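Local coordinates for foldase protein PrsA (Streptococcus pneumoniae, PDB 5TVL) that probably catalyses peptidyl-prolyl cis-trans isomerisation and helps secreted proteins to fold outside the cell after translocation, at residues 27-30 and 31-35; 38-41 and 42-46; 62-65 and 66-70; 103-106 and 107-110; 176-179 and 180-183. One frame throughout, in Å; residues are numbered along the deposited sequence.

Interaction 1 of 5, residues 27-30 and 31-35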
loop_
_atom_site.group_PDB
_atom_site.type_symbol
_atom_site.label_atom_id
_atom_site.label_comp_id
_atom_site.label_asym_id
_atom_site.label_seq_id
_atom_site.Cartn_x
_atom_site.Cartn_y
_atom_site.Cartn_z
ATOM N N ALA A 27 25.629 11.233 -1.460
ATOM C CA ALA A 27 26.299 11.855 -0.315
ATOM C C ALA A 27 25.450 12.942 0.355
ATOM O O ALA A 27 25.481 13.094 1.576
ATOM C CB ALA A 27 27.642 12.431 -0.743
ATOM N N GLN A 28 24.693 13.693 -0.438
ATOM C CA GLN A 28 23.774 14.690 0.111
ATOM C C GLN A 28 22.651 14.048 0.940
ATOM O O GLN A 28 22.194 14.633 1.921
ATOM C CB GLN A 28 23.193 15.557 -1.006
ATOM C CG GLN A 28 24.233 16.442 -1.681
ATOM C CD GLN A 28 23.725 17.123 -2.935
ATOM O OE1 GLN A 28 22.621 16.850 -3.409
ATOM N NE2 GLN A 28 24.537 18.018 -3.484
ATOM N N GLN A 29 22.225 12.851 0.537
ATOM C CA GLN A 29 21.254 12.050 1.293
ATOM C C GLN A 29 21.828 11.568 2.637
ATOM O O GLN A 29 21.095 11.453 3.622
ATOM C CB GLN A 29 20.787 10.848 0.450
ATOM C CG GLN A 29 19.523 10.150 0.947
ATOM C CD GLN A 29 18.260 11.010 0.847
ATOM O OE1 GLN A 29 18.072 11.760 -0.116
ATOM N NE2 GLN A 29 17.384 10.892 1.844
ATOM N N VAL A 30 23.130 11.280 2.669
ATOM C CA VAL A 30 23.810 10.867 3.901
ATOM C C VAL A 30 23.832 11.981 4.956
ATOM O O VAL A 30 23.635 11.698 6.138
ATOM C CB VAL A 30 25.237 10.332 3.611
ATOM C CG1 VAL A 30 26.063 10.178 4.885
ATOM C CG2 VAL A 30 25.146 8.996 2.886
ATOM N N LEU A 31 24.068 13.228 4.544
ATOM C CA LEU A 31 24.015 14.359 5.482
ATOM C C LEU A 31 22.588 14.602 5.970
ATOM O O LEU A 31 22.378 14.938 7.142
ATOM C CB LEU A 31 24.556 15.645 4.857
ATOM C CG LEU A 31 24.754 16.817 5.833
ATOM C CD1 LEU A 31 25.945 16.573 6.748
ATOM C CD2 LEU A 31 24.928 18.122 5.073
ATOM N N LEU A 32 21.624 14.449 5.062
ATOM C CA LEU A 32 20.208 14.558 5.400
ATOM C C LEU A 32 19.807 13.506 6.429
ATOM O O LEU A 32 19.086 13.813 7.376
ATOM C CB LEU A 32 19.348 14.411 4.146
ATOM C CG LEU A 32 17.830 14.560 4.302
ATOM C CD1 LEU A 32 17.485 15.966 4.775
ATOM C CD2 LEU A 32 17.123 14.232 2.990
ATOM N N ASN A 33 20.284 12.279 6.241
ATOM C CA ASN A 33 19.980 11.176 7.157
ATOM C C ASN A 33 20.689 11.279 8.498
ATOM O O ASN A 33 20.145 10.845 9.511
ATOM C CB ASN A 33 20.301 9.835 6.498
ATOM C CG ASN A 33 19.352 9.508 5.370
ATOM O OD1 ASN A 33 18.459 10.294 5.039
ATOM N ND2 ASN A 33 19.536 8.345 4.770
ATOM N N MET A 34 21.900 11.833 8.497
ATOM C CA MET A 34 22.606 12.169 9.740
ATOM C C MET A 34 21.881 13.268 10.517
ATOM O O MET A 34 21.867 13.244 11.747
ATOM C CB MET A 34 24.049 12.613 9.460
ATOM C CG MET A 34 25.002 11.489 9.076
ATOM S SD MET A 34 26.580 12.123 8.466
ATOM C CE MET A 34 27.313 12.722 9.989
ATOM N N THR A 35 21.293 14.226 9.798
ATOM C CA THR A 35 20.513 15.306 10.417
ATOM C C THR A 35 19.220 14.795 11.054
ATOM O O THR A 35 18.903 15.147 12.192
ATOM C CB THR A 35 20.180 16.409 9.396
ATOM O OG1 THR A 35 21.396 16.880 8.805
ATOM C CG2 THR A 35 19.472 17.578 10.065
#
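Q29 reaches over one turn of helix 25-44 to both L32 and N33. Its chain is bent at chi2 (67°), which carries the amide forward along the helix. There Q29 NE2 makes a weak hydrogen bond to N33 OD1 at 3.4 Å, and the two amide planes stand 73° apart, so the groups meet steeply rather than flat. The same Q29 NE2 lies 3.5 Å from L32 CD2, so the leucine branch flanks the amide.

The apolar contact is a single pair: V30 CG1 sits 4.1 Å from M34 SD, while M34 CG runs along the backbone past V30 O.

Main-chain bonds of the i to i+4 kind supply regular order: L31 to A27, L32 to Q28, N33 to Q29 and M34 to V30. L31 O takes two donors from T35, T35 OG1 at 2.7 Å and T35 N at 3.0 Å, which approach from opposite faces of its carbonyl plane. Around the helix, L31 and Q28 pack on F265, L32 on F269, and L31 also on F17 of the second subunit.

The chemistry suggests that the backbone bonds carry most of the local order, the amide pair being weak; T35 satisfies its hydroxyl within the turn, and the buried leucines serve packing with other elements.

Interaction 2 of 5, residues 38-41 and 42-46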
loop_
_atom_site.group_PDB
_atom_site.type_symbol
_atom_site.label_atom_id
_atom_site.label_comp_id
_atom_site.label_asym_id
_atom_site.label_seq_id
_atom_site.Cartn_x
_atom_site.Cartn_y
_atom_site.Cartn_z
ATOM N N LYS A 38 20.045 12.801 14.318
ATOM C CA LYS A 38 20.374 13.646 15.482
ATOM C C LYS A 38 19.154 14.315 16.127
ATOM O O LYS A 38 19.054 14.375 17.356
ATOM C CB LYS A 38 21.411 14.718 15.121
ATOM C CG LYS A 38 22.849 14.224 15.137
ATOM C CD LYS A 38 23.826 15.388 15.112
ATOM C CE LYS A 38 25.268 14.908 15.135
ATOM N NZ LYS A 38 25.675 14.369 16.462
ATOM N N VAL A 39 18.241 14.813 15.297
ATOM C CA VAL A 39 17.033 15.481 15.786
ATOM C C VAL A 39 16.082 14.477 16.451
ATOM O O VAL A 39 15.564 14.744 17.538
ATOM C CB VAL A 39 16.316 16.263 14.655
ATOM C CG1 VAL A 39 14.963 16.796 15.116
ATOM C CG2 VAL A 39 17.190 17.412 14.170
ATOM N N PHE A 40 15.859 13.337 15.799
ATOM C CA PHE A 40 14.946 12.310 16.321
ATOM C C PHE A 40 15.502 11.570 17.537
ATOM O O PHE A 40 14.727 11.047 18.342
ATOM C CB PHE A 40 14.501 11.329 15.222
ATOM C CG PHE A 40 13.330 11.828 14.416
ATOM C CD1 PHE A 40 13.510 12.773 13.408
ATOM C CD2 PHE A 40 12.038 11.379 14.685
ATOM C CE1 PHE A 40 12.428 13.244 12.674
ATOM C CE2 PHE A 40 10.955 11.849 13.957
ATOM C CZ PHE A 40 11.149 12.781 12.951
ATOM N N GLU A 41 16.827 11.541 17.683
ATOM C CA GLU A 41 17.460 11.025 18.900
ATOM C C GLU A 41 17.259 11.983 20.079
ATOM O O GLU A 41 16.931 11.547 21.181
ATOM C CB GLU A 41 18.954 10.781 18.673
ATOM C CG GLU A 41 19.641 9.985 19.774
ATOM C CD GLU A 41 19.063 8.589 19.938
ATOM O OE1 GLU A 41 18.809 7.919 18.910
ATOM O OE2 GLU A 41 18.863 8.166 21.096
ATOM N N LYS A 42 17.460 13.278 19.841
ATOM C CA LYS A 42 17.291 14.308 20.876
ATOM C C LYS A 42 15.865 14.317 21.433
ATOM O O LYS A 42 15.671 14.388 22.644
ATOM C CB LYS A 42 17.647 15.698 20.320
ATOM C CG LYS A 42 17.861 16.783 21.369
ATOM C CD LYS A 42 19.208 16.641 22.068
ATOM C CE LYS A 42 19.334 17.570 23.269
ATOM N NZ LYS A 42 19.433 19.005 22.881
ATOM N N GLN A 43 14.877 14.226 20.544
ATOM C CA GLN A 43 13.463 14.273 20.937
ATOM C C GLN A 43 12.971 12.972 21.557
ATOM O O GLN A 43 12.536 12.963 22.707
ATOM C CB GLN A 43 12.583 14.633 19.735
ATOM C CG GLN A 43 12.781 16.055 19.235
ATOM C CD GLN A 43 12.307 17.112 20.221
ATOM O OE1 GLN A 43 11.480 16.843 21.098
ATOM N NE2 GLN A 43 12.831 18.326 20.081
ATOM N N TYR A 44 13.054 11.883 20.798
ATOM C CA TYR A 44 12.394 10.622 21.155
ATOM C C TYR A 44 13.332 9.487 21.596
ATOM O O TYR A 44 12.858 8.394 21.903
ATOM C CB TYR A 44 11.556 10.147 19.965
ATOM C CG TYR A 44 10.595 11.187 19.427
ATOM C CD1 TYR A 44 9.344 11.376 20.010
ATOM C CD2 TYR A 44 10.935 11.982 18.329
ATOM C CE1 TYR A 44 8.459 12.328 19.520
ATOM C CE2 TYR A 44 10.057 12.937 17.831
ATOM C CZ TYR A 44 8.819 13.107 18.430
ATOM O OH TYR A 44 7.931 14.044 17.950
ATOM N N GLY A 45 14.640 9.740 21.644
ATOM C CA GLY A 45 15.641 8.693 21.901
ATOM C C GLY A 45 15.477 7.930 23.204
ATOM O O GLY A 45 15.582 6.697 23.228
ATOM N N SER A 46 15.219 8.672 24.282
ATOM C CA SER A 46 14.988 8.102 25.623
ATOM C C SER A 46 13.839 7.085 25.703
ATOM O O SER A 46 13.899 6.150 26.510
ATOM C CB SER A 46 14.728 9.227 26.631
ATOM O OG SER A 46 13.782 10.155 26.127
#
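F40 and Y44, one turn apart, are joined by backbone and rings together. F40 O accepts from Y44 N at 3.1 Å, and E41 O accepts from G45 N at 3.0 Å. In the two preceding positions K38 O is satisfied by K42 N and V39 O by Q43 N, so four successive carbonyls have an i+4 donor.

The rings lie side by side and point the same way. Their planes are 30° apart and the centroids 5.8 Å, so overlap is slight, and the touch is made by F40 CD2 against Y44 CD2 at 3.9 Å. Y44 OH finds its polar partner elsewhere, hydrogen-bonded to E252 OE1 of helix 242-255. This is the C-terminal stretch of helix 25-44, wedged between helices 79-102 and 242-255: F40 packs on V92, A95 and I249. N- and C-terminal parts of the chain thus build a common helical unit, consistent with the foldase part of PrsA proteins, built from both ends of the chain around the parvulin-type domain.

E41 is bent at chi2 (61°), which turns its carboxylate forward, toward the C-terminal end, until E41 OE2 lies 3.4 Å from G45 CA. Both carboxylate oxygens have partners outside the segments; OE1 forms a salt bridge with R87 NE.

Interaction 3 of 5, residues 62-65 and 66-70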
loop_
_atom_site.group_PDB
_atom_site.type_symbol
_atom_site.label_atom_id
_atom_site.label_comp_id
_atom_site.label_asym_id
_atom_site.label_seq_id
_atom_site.Cartn_x
_atom_site.Cartn_y
_atom_site.Cartn_z
ATOM N N LYS A 62 19.570 -13.087 10.365
ATOM C CA LYS A 62 19.067 -14.427 10.029
ATOM C C LYS A 62 18.508 -14.489 8.608
ATOM O O LYS A 62 18.746 -15.462 7.892
ATOM C CB LYS A 62 17.979 -14.882 11.010
ATOM C CG LYS A 62 18.492 -15.265 12.390
ATOM C CD LYS A 62 17.469 -16.087 13.164
ATOM C CE LYS A 62 17.467 -17.545 12.723
ATOM N NZ LYS A 62 16.502 -18.371 13.500
ATOM N N GLN A 63 17.759 -13.458 8.219
ATOM C CA GLN A 63 17.170 -13.373 6.876
ATOM C C GLN A 63 18.211 -13.447 5.759
ATOM O O GLN A 63 18.037 -14.190 4.798
ATOM C CB GLN A 63 16.361 -12.084 6.717
ATOM C CG GLN A 63 15.048 -12.078 7.474
ATOM C CD GLN A 63 14.254 -10.800 7.268
ATOM O OE1 GLN A 63 14.773 -9.793 6.771
ATOM N NE2 GLN A 63 12.984 -10.835 7.651
ATOM N N TYR A 64 19.281 -12.672 5.897
ATOM C CA TYR A 64 20.346 -12.627 4.893
ATOM C C TYR A 64 21.375 -13.757 5.054
ATOM O O TYR A 64 21.814 -14.345 4.060
ATOM C CB TYR A 64 21.009 -11.244 4.889
ATOM C CG TYR A 64 20.098 -10.178 4.311
ATOM C CD1 TYR A 64 19.853 -10.117 2.936
ATOM C CD2 TYR A 64 19.467 -9.244 5.129
ATOM C CE1 TYR A 64 19.019 -9.150 2.397
ATOM C CE2 TYR A 64 18.631 -8.270 4.599
ATOM C CZ TYR A 64 18.409 -8.227 3.234
ATOM O OH TYR A 64 17.578 -7.270 2.703
ATOM N N GLY A 65 21.744 -14.068 6.295
ATOM C CA GLY A 65 22.701 -15.141 6.569
ATOM C C GLY A 65 24.108 -14.649 6.307
ATOM O O GLY A 65 24.499 -13.605 6.834
ATOM N N GLU A 66 24.865 -15.388 5.493
ATOM C CA GLU A 66 26.223 -14.976 5.097
ATOM C C GLU A 66 26.238 -13.918 3.977
ATOM O O GLU A 66 27.289 -13.340 3.689
ATOM C CB GLU A 66 27.080 -16.194 4.731
ATOM C CG GLU A 66 27.340 -17.098 5.936
ATOM C CD GLU A 66 28.356 -18.205 5.692
ATOM O OE1 GLU A 66 28.252 -19.254 6.364
ATOM O OE2 GLU A 66 29.264 -18.037 4.850
ATOM N N ASN A 67 25.079 -13.661 3.363
ATOM C CA ASN A 67 24.904 -12.516 2.452
ATOM C C ASN A 67 24.948 -11.156 3.160
ATOM O O ASN A 67 25.151 -10.138 2.498
ATOM C CB ASN A 67 23.559 -12.603 1.707
ATOM C CG ASN A 67 23.523 -13.711 0.675
ATOM O OD1 ASN A 67 22.967 -14.783 0.917
ATOM N ND2 ASN A 67 24.099 -13.451 -0.492
ATOM N N TYR A 68 24.738 -11.123 4.479
ATOM C CA TYR A 68 24.449 -9.867 5.174
ATOM C C TYR A 68 25.559 -8.822 5.042
ATOM O O TYR A 68 25.291 -7.692 4.639
ATOM C CB TYR A 68 24.117 -10.124 6.652
ATOM C CG TYR A 68 23.454 -8.960 7.372
ATOM C CD1 TYR A 68 22.362 -8.295 6.816
ATOM C CD2 TYR A 68 23.894 -8.550 8.630
ATOM C CE1 TYR A 68 21.752 -7.240 7.474
ATOM C CE2 TYR A 68 23.282 -7.499 9.304
ATOM C CZ TYR A 68 22.211 -6.844 8.723
ATOM O OH TYR A 68 21.610 -5.800 9.390
ATOM N N GLN A 69 26.795 -9.212 5.349
ATOM C CA GLN A 69 27.948 -8.302 5.255
ATOM C C GLN A 69 28.070 -7.729 3.839
ATOM O O GLN A 69 28.248 -6.519 3.659
ATOM C CB GLN A 69 29.245 -9.029 5.646
ATOM C CG GLN A 69 30.445 -8.120 5.905
ATOM C CD GLN A 69 30.385 -7.368 7.232
ATOM O OE1 GLN A 69 29.438 -7.508 8.014
ATOM N NE2 GLN A 69 31.412 -6.562 7.494
ATOM N N ARG A 70 27.948 -8.616 2.854
ATOM C CA ARG A 70 27.941 -8.259 1.430
ATOM C C ARG A 70 26.797 -7.292 1.067
ATOM O O ARG A 70 27.003 -6.339 0.309
ATOM C CB ARG A 70 27.863 -9.551 0.602
ATOM C CG ARG A 70 28.125 -9.413 -0.886
ATOM C CD ARG A 70 28.545 -10.741 -1.522
ATOM N NE ARG A 70 27.788 -11.911 -1.042
ATOM C CZ ARG A 70 28.212 -12.818 -0.149
ATOM N NH1 ARG A 70 29.415 -12.739 0.427
ATOM N NH2 ARG A 70 27.413 -13.830 0.185
#
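Y64 and Y68 meet where helix 50-64 gives way to helix 68-74. Y64 CD2 touches Y68 CD1 at 3.5 Å, and Y64 CB lies 3.7 Å from Y68 CB. The ring planes differ by only 21°, yet the centroids are 5.7 Å apart, so the rings are slid past each other and barely overlap. The torsions explain this: Y64 CG stands beside its own backbone N (chi1 -71°), whereas Y68 CG is opposite N (chi1 -165°), which brings both rings to the same side of the turn.

Behind the rings the chain turns sharply at G65, whose phi is positive (79°), a conformation that favours glycine. Two weak backbone bonds span the bend: N67 N to Y64 O and Y68 N to G65 O, each at 3.4 Å.

Farther out, Y68 OH is hydrogen-bonded to E60 OE2, and its ring packs on I57 and L79. From the third subunit, D194 takes a hydrogen bond from E66 N, and its own N gives a weak one to N67 OD1.

With both local backbone bonds weak, the bend probably relies also on the glycine conformation, on apolar contact between the tyrosines, and on partners outside the turn.

Interaction 4 of 5, residues 103-106 and 107-110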
loop_
_atom_site.group_PDB
_atom_site.type_symbol
_atom_site.label_atom_id
_atom_site.label_comp_id
_atom_site.label_asym_id
_atom_site.label_seq_id
_atom_site.Cartn_x
_atom_site.Cartn_y
_atom_site.Cartn_z
ATOM N N GLU A 103 -4.051 13.669 16.247
ATOM C CA GLU A 103 -4.918 14.215 15.188
ATOM C C GLU A 103 -6.199 13.398 14.924
ATOM O O GLU A 103 -6.986 13.766 14.047
ATOM C CB GLU A 103 -4.116 14.389 13.886
ATOM C CG GLU A 103 -3.097 15.523 13.951
ATOM C CD GLU A 103 -2.227 15.646 12.709
ATOM O OE1 GLU A 103 -2.451 14.907 11.723
ATOM O OE2 GLU A 103 -1.309 16.495 12.719
ATOM N N LEU A 104 -6.415 12.309 15.671
ATOM C CA LEU A 104 -7.663 11.539 15.569
ATOM C C LEU A 104 -8.861 12.428 15.897
ATOM O O LEU A 104 -8.936 12.996 16.990
ATOM C CB LEU A 104 -7.674 10.333 16.520
ATOM C CG LEU A 104 -6.833 9.103 16.180
ATOM C CD1 LEU A 104 -6.842 8.139 17.357
ATOM C CD2 LEU A 104 -7.327 8.412 14.920
ATOM N N THR A 105 -9.775 12.556 14.936
ATOM C CA THR A 105 -11.042 13.255 15.130
ATOM C C THR A 105 -12.159 12.237 15.340
ATOM O O THR A 105 -11.968 11.033 15.138
ATOM C CB THR A 105 -11.392 14.140 13.916
ATOM O OG1 THR A 105 -11.508 13.327 12.740
ATOM C CG2 THR A 105 -10.320 15.201 13.695
ATOM N N ASP A 106 -13.324 12.736 15.741
ATOM C CA ASP A 106 -14.512 11.901 15.914
ATOM C C ASP A 106 -15.056 11.439 14.555
ATOM O O ASP A 106 -15.495 10.297 14.421
ATOM C CB ASP A 106 -15.586 12.642 16.723
ATOM C CG ASP A 106 -15.133 12.961 18.146
ATOM O OD1 ASP A 106 -13.996 13.453 18.308
ATOM O OD2 ASP A 106 -15.909 12.723 19.100
ATOM N N GLU A 107 -15.010 12.321 13.555
ATOM C CA GLU A 107 -15.369 11.970 12.169
ATOM C C GLU A 107 -14.520 10.844 11.562
ATOM O O GLU A 107 -15.034 10.028 10.794
ATOM C CB GLU A 107 -15.299 13.205 11.259
ATOM C CG GLU A 107 -16.492 14.135 11.392
ATOM C CD GLU A 107 -17.790 13.510 10.897
ATOM O OE1 GLU A 107 -17.795 12.909 9.800
ATOM O OE2 GLU A 107 -18.808 13.613 11.612
ATOM N N ALA A 108 -13.229 10.814 11.890
ATOM C CA ALA A 108 -12.353 9.714 11.478
ATOM C C ALA A 108 -12.819 8.403 12.107
ATOM O O ALA A 108 -12.956 7.391 11.417
ATOM C CB ALA A 108 -10.908 10.003 11.864
ATOM N N TYR A 109 -13.063 8.440 13.415
ATOM C CA TYR A 109 -13.615 7.292 14.150
ATOM C C TYR A 109 -14.993 6.875 13.638
ATOM O O TYR A 109 -15.285 5.683 13.558
ATOM C CB TYR A 109 -13.714 7.589 15.652
ATOM C CG TYR A 109 -12.504 7.195 16.476
ATOM C CD1 TYR A 109 -12.176 5.851 16.672
ATOM C CD2 TYR A 109 -11.712 8.162 17.102
ATOM C CE1 TYR A 109 -11.084 5.483 17.446
ATOM C CE2 TYR A 109 -10.617 7.805 17.877
ATOM C CZ TYR A 109 -10.307 6.465 18.049
ATOM O OH TYR A 109 -9.225 6.108 18.820
ATOM N N LYS A 110 -15.827 7.861 13.309
ATOM C CA LYS A 110 -17.197 7.624 12.836
ATOM C C LYS A 110 -17.209 6.952 11.469
ATOM O O LYS A 110 -17.944 5.988 11.249
ATOM C CB LYS A 110 -17.964 8.947 12.767
ATOM C CG LYS A 110 -19.444 8.825 12.456
ATOM C CD LYS A 110 -20.127 10.172 12.620
ATOM C CE LYS A 110 -21.585 10.118 12.195
ATOM N NZ LYS A 110 -22.176 11.479 12.090
#
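D106 O is gripped by two donors: K110 N at 2.7 Å, with an N-H...O angle of 145°, and Q74 NE2 of the fourth subunit. The first is the i+4 bond of the opening turn of helix 106-115, and the second ties that turn to a neighbouring chain.

Just before it, T105 occupies the N-cap position. T105 OG1 accepts from A108 N at 3.2 Å, giving this first-turn amide a side-chain acceptor. The threonine achieves this by placing OG1 between its backbone N and carbonyl carbon (chi1 60°), the crowded position, from which the oxygen faces the helix end. T105 O meets Y109 N in a nearly straight but weak bond of 3.3 Å.

The flanking residues complete a hydrophobic staple, the contact between the residue before the N-cap and the fourth residue after it. L104 bends back toward Y109: L104 CD1 lies 3.8 Å from Y109 CE2 and 3.5 Å from Y109 OH, crossing the ring obliquely near its hydroxyl end. T105 O also lies 3.5 Å from Y109 CD2, so leucine and carbonyl flank the same side of the tyrosine, the CD2-CE2 side. Beyond the staple, L104 packs on I234 and the Y109 ring receives K227 in a cation-pi contact, both from helix 227-239. D106 and E107, acidic residues in the first turn, probably interact favourably with the helix dipole, and E107 packs on N267 of the third subunit.

Interaction 5 of 5, residues 176-179 and 180-183. With SO4 (sulfate ion), chain L.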
loop_
_atom_site.group_PDB
_atom_site.type_symbol
_atom_site.label_atom_id
_atom_site.label_comp_id
_atom_site.label_asym_id
_atom_site.label_seq_id
_atom_site.Cartn_x
_atom_site.Cartn_y
_atom_site.Cartn_z
ATOM N N VAL A 176 -6.623 -12.121 4.800
ATOM C CA VAL A 176 -7.569 -12.645 3.803
ATOM C C VAL A 176 -7.703 -11.629 2.653
ATOM O O VAL A 176 -7.705 -10.421 2.911
ATOM C CB VAL A 176 -8.960 -12.888 4.442
ATOM C CG1 VAL A 176 -9.871 -13.661 3.495
ATOM C CG2 VAL A 176 -8.823 -13.622 5.775
ATOM N N PRO A 177 -7.819 -12.097 1.387
ATOM C CA PRO A 177 -7.963 -11.130 0.281
ATOM C C PRO A 177 -9.279 -10.337 0.306
ATOM O O PRO A 177 -10.284 -10.817 0.840
ATOM C CB PRO A 177 -7.892 -12.006 -0.981
ATOM C CG PRO A 177 -7.377 -13.330 -0.539
ATOM C CD PRO A 177 -7.778 -13.486 0.891
ATOM N N GLU A 178 -9.260 -9.144 -0.286
ATOM C CA GLU A 178 -10.400 -8.217 -0.256
ATOM C C GLU A 178 -11.677 -8.832 -0.823
ATOM O O GLU A 178 -12.735 -8.749 -0.201
ATOM C CB GLU A 178 -10.052 -6.925 -1.012
ATOM C CG GLU A 178 -11.152 -5.865 -1.078
ATOM C CD GLU A 178 -11.661 -5.425 0.288
ATOM O OE1 GLU A 178 -10.892 -5.474 1.274
ATOM O OE2 GLU A 178 -12.837 -5.015 0.371
ATOM N N GLN A 179 -11.563 -9.446 -1.997
ATOM C CA GLN A 179 -12.700 -10.110 -2.654
ATOM C C GLN A 179 -13.213 -11.364 -1.927
ATOM O O GLN A 179 -14.377 -11.744 -2.101
ATOM C CB GLN A 179 -12.392 -10.447 -4.124
ATOM C CG GLN A 179 -11.195 -11.367 -4.368
ATOM C CD GLN A 179 -9.925 -10.603 -4.716
ATOM O OE1 GLN A 179 -9.545 -9.675 -4.006
ATOM N NE2 GLN A 179 -9.266 -10.987 -5.807
ATOM N N VAL A 180 -12.356 -12.004 -1.127
ATOM C CA VAL A 180 -12.779 -13.128 -0.280
ATOM C C VAL A 180 -13.576 -12.620 0.925
ATOM O O VAL A 180 -14.570 -13.239 1.322
ATOM C CB VAL A 180 -11.581 -13.990 0.189
ATOM C CG1 VAL A 180 -12.045 -15.131 1.092
ATOM C CG2 VAL A 180 -10.822 -14.550 -1.009
ATOM N N LYS A 181 -13.126 -11.502 1.504
ATOM C CA LYS A 181 -13.817 -10.865 2.632
ATOM C C LYS A 181 -15.193 -10.337 2.234
ATOM O O LYS A 181 -16.188 -10.628 2.901
ATOM C CB LYS A 181 -12.985 -9.714 3.209
ATOM C CG LYS A 181 -11.712 -10.157 3.918
ATOM C CD LYS A 181 -11.040 -9.014 4.664
ATOM C CE LYS A 181 -10.605 -7.909 3.718
ATOM N NZ LYS A 181 -9.623 -6.985 4.337
ATOM N N LYS A 182 -15.241 -9.568 1.147
ATOM C CA LYS A 182 -16.501 -8.987 0.677
ATOM C C LYS A 182 -17.514 -10.059 0.287
ATOM O O LYS A 182 -18.706 -9.915 0.573
ATOM C CB LYS A 182 -16.267 -8.023 -0.493
ATOM C CG LYS A 182 -15.599 -6.711 -0.098
ATOM C CD LYS A 182 -16.577 -5.762 0.582
ATOM C CE LYS A 182 -15.915 -4.456 0.998
ATOM N NZ LYS A 182 -15.404 -3.663 -0.156
ATOM N N ALA A 183 -17.037 -11.132 -0.345
ATOM C CA ALA A 183 -17.888 -12.283 -0.682
ATOM C C ALA A 183 -18.461 -12.967 0.560
ATOM O O ALA A 183 -19.621 -13.365 0.561
ATOM C CB ALA A 183 -17.120 -13.293 -1.522
HETATM S S SO4 L . -17.933 -3.499 -4.140
HETATM O O1 SO4 L . -16.826 -3.341 -3.170
HETATM O O2 SO4 L . -17.509 -4.397 -5.239
HETATM O O3 SO4 L . -19.110 -4.080 -3.458
HETATM O O4 SO4 L . -18.293 -2.172 -4.688
#
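The first turn of helix 178-186, in the parvulin-type (PpiC) rotamase domain, carries a salt-bridge network of E178, K181 and K182, with a valine pair beneath. P177 stands at the N-cap, and P177 O accepts from K181 N at 3.0 Å, while its bond from V180 N is weak.

E178 serves two lysines with its two carboxylate oxygens. E178 OE2 pairs with K182 NZ at 2.9 Å, a full salt bridge in which the ammonium meets the oxygen nearly along its C-O axis. E178 OE1 faces K181 NZ across a long 3.6 Å. A bend at chi2 (57°) swings the carboxylate forward along the helix, between the two lysines. K182 NZ also gives a weak hydrogen bond to sulfate O1 at 3.3 Å, so the lysine bridges the carboxylate and a bound anion that probably came from the crystallisation liquor. K181 NZ has stronger partners in S171 O and S173 O.

Below, V176 CG1 touches V180 CG1 at 3.6 Å with the side chains at about a right angle, and P177 CG packs on V180 CG2 at 3.7 Å.

The helix lies against the domain's four-stranded sheet: V180 rests on I196, Y209 and V211, V176 on I167 and F169 of strand 166-169, and Q179 NE2 bonds T197 O of strand 196-198.

Overall arrangement
Interactions 1 and 2 adjoin on helix 25-44, centres 16 Å apart, and both face the second subunit. Interaction 5 alone lies in the PpiC range, 43 Å from interaction 1 between centres and on the opposite side of the chain's centre; interaction 4, at the start of helix 106-115, comes within about 15 Å of it by nearest atoms. Interactions 3 and 5 are about 20 Å apart at nearest atoms within a chain but meet across the assembly, where Q63 OE1 bonds Q179 NE2 of the third subunit. D106 of interaction 4 likewise packs on R70 of the fourth subunit, and interaction 1 on K110 of the third. Sulfates, probably from the crystallisation liquor, lie at K182 of interaction 5 and near interaction 3.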